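PDB 6HVG: alternansucrase from Leuconostoc mesenteroides, which is a large multidomain enzyme of glycoside hydrolase family 70, built around a catalytic barrel of the TIM type and flanked by choline-binding-like repeats. Local coordinates for residues M786-E794 / L831-I842. Numbering follows the deposited sequence.
Sequences MEFYYKDQE and LEGGQYMEKGTI
In the barrel region of this family 70 enzyme, Y789, Y790 and Q793 on the last two turns of helix 779-793 pack against the loop 831-842, with Y790 laid against L831. Methyl CD1 of L831 stands almost straight above the middle of the Y790 ring, 3.9 Å from its centroid, a CH-pi contact; M786 O lies over the opposite face, nearer the rim. With CG of Y790 anti to its carbonyl carbon (chi1 -57°), the ring reaches the loop, and its hydroxyl meets G833 at the ring edge. There G833 N donates a weak, bent bond to Y790 OH (3.0 Å).

The tyrosine before it is turned the other way, CG anti to the backbone N (chi1 179°), and donates a hydrogen bond through its hydroxyl to E832: Y789 OH to E832 OE1 is 2.7 Å, on the syn side and 24° out of the carboxylate plane. R750 forms a salt bridge with E832 OE2, which also bonds to Y825 OH, so the buried carboxylate has partners on both oxygens and is probably kept ionised. The loop follows barrel strand 821-825 and the short helix 826-829 and leads into helix 844-857.

Two waters bridge the helix and the loop. One donates to E832 OE1 and accepts from E832 N, with a weak link from Q793 NE2, whose stronger partner is N803. The second donates to Q793 OE1 (2.8 Å) and to E794 OE2 while accepting from I842 N, joining the helix end to the loop backbone. Beside it, CG2 of I842 rests 3.8 Å from CD of E794, and K839 NZ stays 4.2 Å from E794 OE2, beyond salt-bridge range.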
ATOM      1  N   MET A 786      10.507  18.496   1.951  1.00 64.52           N
ATOM      2  CA  MET A 786      11.090  18.508   3.277  1.00 63.63           C
ATOM      3  C   MET A 786      11.104  19.884   3.900  1.00 62.00           C
ATOM      4  O   MET A 786      10.911  20.002   5.113  1.00 59.36           O
ATOM      5  CB  MET A 786      12.502  17.924   3.242  1.00 65.08           C
ATOM      6  CG  MET A 786      12.513  16.404   3.197  1.00 65.40           C
ATOM      7  SD  MET A 786      11.671  15.683   4.620  1.00 66.65           S
ATOM      8  CE  MET A 786      12.186  13.985   4.419  1.00 71.63           C
ATOM      9  N   GLU A 787      11.317  20.917   3.088  1.00 61.18           N
ATOM     10  CA  GLU A 787      11.277  22.289   3.606  1.00 64.25           C
ATOM     11  C   GLU A 787       9.891  22.657   4.175  1.00 63.28           C
ATOM     12  O   GLU A 787       9.813  23.359   5.188  1.00 63.02           O
ATOM     13  CB  GLU A 787      11.756  23.308   2.556  1.00 65.58           C
ATOM     14  CG  GLU A 787      13.267  23.286   2.318  1.00 68.19           C
ATOM     15  CD  GLU A 787      14.105  23.586   3.582  1.00 72.82           C
ATOM     16  OE1 GLU A 787      13.995  24.696   4.158  1.00 67.62           O
ATOM     17  OE2 GLU A 787      14.889  22.701   4.011  1.00 71.17           O
ATOM     18  N   PHE A 788       8.815  22.168   3.554  1.00 62.52           N
ATOM     19  CA  PHE A 788       7.452  22.391   4.077  1.00 67.42           C
ATOM     20  C   PHE A 788       7.209  21.578   5.346  1.00 66.02           C
ATOM     21  O   PHE A 788       6.577  22.052   6.302  1.00 63.50           O
ATOM     22  CB  PHE A 788       6.372  22.062   3.015  1.00 69.40           C
ATOM     23  CG  PHE A 788       6.450  22.924   1.771  1.00 72.52           C
ATOM     24  CD1 PHE A 788       6.279  24.308   1.852  1.00 73.21           C
ATOM     25  CD2 PHE A 788       6.713  22.358   0.523  1.00 71.00           C
ATOM     26  CE1 PHE A 788       6.383  25.101   0.721  1.00 73.23           C
ATOM     27  CE2 PHE A 788       6.808  23.149  -0.606  1.00 71.89           C
ATOM     28  CZ  PHE A 788       6.650  24.522  -0.505  1.00 72.23           C
ATOM     29  N   TYR A 789       7.712  20.344   5.320  1.00 62.26           N
ATOM     30  CA  TYR A 789       7.627  19.416   6.444  1.00 58.81           C
ATOM     31  C   TYR A 789       8.316  19.990   7.683  1.00 57.62           C
ATOM     32  O   TYR A 789       7.759  19.935   8.784  1.00 57.92           O
ATOM     33  CB  TYR A 789       8.258  18.084   6.036  1.00 57.93           C
ATOM     34  CG  TYR A 789       8.281  16.993   7.079  1.00 57.22           C
ATOM     35  CD1 TYR A 789       7.156  16.244   7.355  1.00 58.50           C
ATOM     36  CD2 TYR A 789       9.448  16.688   7.756  1.00 58.44           C
ATOM     37  CE1 TYR A 789       7.185  15.224   8.293  1.00 60.57           C
ATOM     38  CE2 TYR A 789       9.489  15.680   8.705  1.00 59.58           C
ATOM     39  CZ  TYR A 789       8.354  14.942   8.963  1.00 60.27           C
ATOM     40  OH  TYR A 789       8.383  13.911   9.874  1.00 63.70           O
ATOM     41  N   TYR A 790       9.513  20.549   7.495  1.00 55.55           N
ATOM     42  CA  TYR A 790      10.218  21.231   8.588  1.00 57.99           C
ATOM     43  C   TYR A 790       9.414  22.444   9.100  1.00 60.53           C
ATOM     44  O   TYR A 790       9.279  22.635  10.290  1.00 60.21           O
ATOM     45  CB  TYR A 790      11.619  21.705   8.172  1.00 56.35           C
ATOM     46  CG  TYR A 790      12.592  20.655   7.655  1.00 55.69           C
ATOM     47  CD1 TYR A 790      12.546  19.323   8.077  1.00 54.48           C
ATOM     48  CD2 TYR A 790      13.586  21.013   6.750  1.00 58.73           C
ATOM     49  CE1 TYR A 790      13.447  18.383   7.595  1.00 53.09           C
ATOM     50  CE2 TYR A 790      14.495  20.084   6.257  1.00 59.53           C
ATOM     51  CZ  TYR A 790      14.425  18.774   6.681  1.00 57.26           C
ATOM     52  OH  TYR A 790      15.352  17.900   6.179  1.00 53.72           O
ATOM     53  N   LYS A 791       8.896  23.263   8.189  1.00 66.98           N
ATOM     54  CA  LYS A 791       8.114  24.463   8.549  1.00 72.91           C
ATOM     55  C   LYS A 791       6.901  24.100   9.401  1.00 66.98           C
ATOM     56  O   LYS A 791       6.570  24.788  10.357  1.00 65.96           O
ATOM     57  CB  LYS A 791       7.669  25.199   7.272  1.00 78.99           C
ATOM     58  CG  LYS A 791       6.704  26.366   7.454  1.00 85.11           C
ATOM     59  CD  LYS A 791       7.418  27.663   7.780  1.00 93.78           C
ATOM     60  CE  LYS A 791       6.388  28.754   8.106  1.00 95.17           C
ATOM     61  NZ  LYS A 791       5.670  28.590   9.414  1.00 93.84           N
ATOM     62  N   ASP A 792       6.245  23.012   9.032  1.00 64.93           N
ATOM     63  CA  ASP A 792       5.089  22.488   9.763  1.00 62.71           C
ATOM     64  C   ASP A 792       5.469  21.940  11.127  1.00 61.18           C
ATOM     65  O   ASP A 792       4.782  22.166  12.110  1.00 60.03           O
ATOM     66  CB  ASP A 792       4.437  21.387   8.929  1.00 62.50           C
ATOM     67  CG  ASP A 792       3.367  20.632   9.685  1.00 64.39           C
ATOM     68  OD1 ASP A 792       3.593  19.440  10.043  1.00 66.35           O
ATOM     69  OD2 ASP A 792       2.292  21.237   9.893  1.00 65.15           O
ATOM     70  N   GLN A 793       6.581  21.213  11.180  1.00 63.20           N
ATOM     71  CA  GLN A 793       7.086  20.618  12.416  1.00 61.55           C
ATOM     72  C   GLN A 793       7.415  21.682  13.479  1.00 63.01           C
ATOM     73  O   GLN A 793       7.072  21.519  14.649  1.00 61.96           O
ATOM     74  CB  GLN A 793       8.355  19.829  12.108  1.00 60.57           C
ATOM     75  CG  GLN A 793       9.032  19.169  13.302  1.00 58.99           C
ATOM     76  CD  GLN A 793      10.233  18.337  12.888  1.00 58.60           C
ATOM     77  OE1 GLN A 793      11.319  18.504  13.415  1.00 57.96           O
ATOM     78  NE2 GLN A 793      10.040  17.447  11.927  1.00 60.20           N
ATOM     79  N   GLU A 794       8.066  22.763  13.054  1.00 62.81           N
ATOM     80  CA  GLU A 794       8.526  23.819  13.944  1.00 66.15           C
ATOM     81  C   GLU A 794       7.550  24.972  14.077  1.00 68.65           C
ATOM     82  O   GLU A 794       7.911  26.038  14.575  1.00 71.73           O
ATOM     83  CB  GLU A 794       9.870  24.353  13.446  1.00 67.84           C
ATOM     84  CG  GLU A 794      10.913  23.258  13.329  1.00 71.69           C
ATOM     85  CD  GLU A 794      12.319  23.756  13.093  1.00 73.27           C
ATOM     86  OE1 GLU A 794      12.547  24.990  13.100  1.00 74.26           O
ATOM     87  OE2 GLU A 794      13.188  22.875  12.901  1.00 69.58           O
ATOM     88  N   LEU A 831      16.927  16.528  11.907  1.00 55.20           N
ATOM     89  CA  LEU A 831      15.936  16.631  10.845  1.00 53.61           C
ATOM     90  C   LEU A 831      16.059  15.468   9.869  1.00 52.90           C
ATOM     91  O   LEU A 831      17.174  15.075   9.490  1.00 54.35           O
ATOM     92  CB  LEU A 831      16.091  17.950  10.102  1.00 56.14           C
ATOM     93  CG  LEU A 831      15.760  19.215  10.902  1.00 55.91           C
ATOM     94  CD1 LEU A 831      16.036  20.441  10.045  1.00 55.93           C
ATOM     95  CD2 LEU A 831      14.320  19.224  11.418  1.00 54.71           C
ATOM     96  N   GLU A 832      14.907  14.947   9.446  1.00 50.58           N
ATOM     97  CA  GLU A 832      14.837  13.690   8.683  1.00 48.72           C
ATOM     98  C   GLU A 832      15.369  13.731   7.267  1.00 49.45           C
ATOM     99  O   GLU A 832      15.656  12.678   6.707  1.00 50.92           O
ATOM    100  CB  GLU A 832      13.408  13.165   8.654  1.00 48.30           C
ATOM    101  CG  GLU A 832      13.068  12.347   9.885  1.00 49.10           C
ATOM    102  CD  GLU A 832      11.593  12.322  10.186  1.00 49.48           C
ATOM    103  OE1 GLU A 832      11.004  13.383  10.419  1.00 49.01           O
ATOM    104  OE2 GLU A 832      11.015  11.234  10.196  1.00 51.89           O
ATOM    105  N   GLY A 833      15.508  14.926   6.691  1.00 51.52           N
ATOM    106  CA  GLY A 833      16.053  15.090   5.349  1.00 51.75           C
ATOM    107  C   GLY A 833      17.427  15.739   5.329  1.00 53.48           C
ATOM    108  O   GLY A 833      17.997  16.068   6.363  1.00 51.38           O
ATOM    109  N   GLY A 834      17.954  15.928   4.125  1.00 56.16           N
ATOM    110  CA  GLY A 834      19.235  16.555   3.947  1.00 56.28           C
ATOM    111  C   GLY A 834      20.317  15.656   4.487  1.00 56.98           C
ATOM    112  O   GLY A 834      20.219  14.436   4.431  1.00 53.42           O
ATOM    113  N   GLN A 835      21.344  16.280   5.039  1.00 60.84           N
ATOM    114  CA  GLN A 835      22.572  15.607   5.417  1.00 58.73           C
ATOM    115  C   GLN A 835      22.484  15.016   6.821  1.00 56.05           C
ATOM    116  O   GLN A 835      21.703  15.478   7.644  1.00 57.28           O
ATOM    117  CB  GLN A 835      23.714  16.615   5.329  1.00 61.33           C
ATOM    118  CG  GLN A 835      23.973  17.058   3.907  1.00 63.57           C
ATOM    119  CD  GLN A 835      24.613  15.972   3.074  1.00 63.60           C
ATOM    120  OE1 GLN A 835      24.200  15.717   1.956  1.00 63.86           O
ATOM    121  NE2 GLN A 835      25.641  15.337   3.617  1.00 65.70           N
ATOM    122  N   TYR A 836      23.288  13.992   7.088  1.00 54.64           N
ATOM    123  CA  TYR A 836      23.218  13.282   8.369  1.00 53.43           C
ATOM    124  C   TYR A 836      23.666  14.185   9.486  1.00 55.01           C
ATOM    125  O   TYR A 836      24.765  14.725   9.440  1.00 57.51           O
ATOM    126  CB  TYR A 836      24.076  12.012   8.353  1.00 52.77           C
ATOM    127  CG  TYR A 836      23.880  11.119   9.567  1.00 52.25           C
ATOM    128  CD1 TYR A 836      22.662  10.507   9.821  1.00 51.28           C
ATOM    129  CD2 TYR A 836      24.911  10.892  10.465  1.00 51.58           C
ATOM    130  CE1 TYR A 836      22.485   9.699  10.920  1.00 48.26           C
ATOM    131  CE2 TYR A 836      24.741  10.071  11.566  1.00 48.18           C
ATOM    132  CZ  TYR A 836      23.526   9.483  11.789  1.00 47.57           C
ATOM    133  OH  TYR A 836      23.354   8.681  12.891  1.00 48.62           O
ATOM    134  N   MET A 837      22.799  14.358  10.483  1.00 58.79           N
ATOM    135  CA  MET A 837      23.069  15.215  11.631  1.00 60.76           C
ATOM    136  C   MET A 837      23.329  16.669  11.240  1.00 62.87           C
ATOM    137  O   MET A 837      24.071  17.371  11.921  1.00 64.39           O
ATOM    138  CB  MET A 837      24.243  14.644  12.435  1.00 62.88           C
ATOM    139  CG  MET A 837      23.805  13.984  13.725  1.00 64.80           C
ATOM    140  SD  MET A 837      25.096  12.950  14.457  1.00 59.62           S
ATOM    141  CE  MET A 837      24.052  11.498  14.592  1.00 66.26           C
ATOM    142  N   GLU A 838      22.715  17.121  10.147  1.00 64.62           N
ATOM    143  CA  GLU A 838      22.965  18.472   9.639  1.00 68.61           C
ATOM    144  C   GLU A 838      22.454  19.537  10.583  1.00 65.57           C
ATOM    145  O   GLU A 838      23.087  20.591  10.744  1.00 68.58           O
ATOM    146  CB  GLU A 838      22.316  18.694   8.266  1.00 73.36           C
ATOM    147  CG  GLU A 838      22.653  20.055   7.664  1.00 79.97           C
ATOM    148  CD  GLU A 838      22.390  20.139   6.178  1.00 85.22           C
ATOM    149  OE1 GLU A 838      21.222  19.938   5.772  1.00 89.97           O
ATOM    150  OE2 GLU A 838      23.358  20.414   5.428  1.00 88.78           O
ATOM    151  N   LYS A 839      21.288  19.277  11.164  1.00 60.31           N
ATOM    152  CA  LYS A 839      20.644  20.235  12.020  1.00 62.07           C
ATOM    153  C   LYS A 839      19.769  19.519  13.033  1.00 59.86           C
ATOM    154  O   LYS A 839      18.963  18.699  12.659  1.00 59.10           O
ATOM    155  CB  LYS A 839      19.802  21.202  11.183  1.00 65.98           C
ATOM    156  CG  LYS A 839      19.322  22.424  11.963  1.00 72.94           C
ATOM    157  CD  LYS A 839      18.296  23.239  11.194  1.00 75.48           C
ATOM    158  CE  LYS A 839      17.687  24.319  12.073  1.00 77.52           C
ATOM    159  NZ  LYS A 839      16.527  24.965  11.397  1.00 77.48           N
ATOM    160  N   GLY A 840      19.929  19.842  14.316  1.00 58.18           N
ATOM    161  CA  GLY A 840      19.079  19.295  15.359  1.00 54.08           C
ATOM    162  C   GLY A 840      17.654  19.765  15.204  1.00 52.59           C
ATOM    163  O   GLY A 840      17.400  20.753  14.528  1.00 55.79           O
ATOM    164  N   THR A 841      16.728  19.039  15.828  1.00 50.55           N
ATOM    165  CA  THR A 841      15.321  19.397  15.859  1.00 49.17           C
ATOM    166  C   THR A 841      15.063  20.255  17.072  1.00 49.45           C
ATOM    167  O   THR A 841      15.911  20.367  17.962  1.00 50.95           O
ATOM    168  CB  THR A 841      14.405  18.159  16.012  1.00 49.95           C
ATOM    169  OG1 THR A 841      14.624  17.548  17.288  1.00 48.31           O
ATOM    170  CG2 THR A 841      14.644  17.141  14.929  1.00 48.62           C
ATOM    171  N   ILE A 842      13.873  20.837  17.133  1.00 50.21           N
ATOM    172  CA  ILE A 842      13.509  21.645  18.291  1.00 52.69           C
ATOM    173  C   ILE A 842      13.339  20.797  19.564  1.00 53.63           C
ATOM    174  O   ILE A 842      13.470  21.286  20.692  1.00 54.81           O
ATOM    175  CB  ILE A 842      12.260  22.523  18.039  1.00 53.62           C
ATOM    176  CG1 ILE A 842      11.011  21.685  17.768  1.00 53.45           C
ATOM    177  CG2 ILE A 842      12.509  23.485  16.884  1.00 53.18           C
ATOM    178  CD1 ILE A 842       9.722  22.498  17.869  1.00 53.75           C
TER
HETATM  179  O   HOH W   1      12.660  15.412  11.171  1.00 50.00           O
HETATM  180  O   HOH W   2      12.455  20.740  14.583  1.00 60.77           O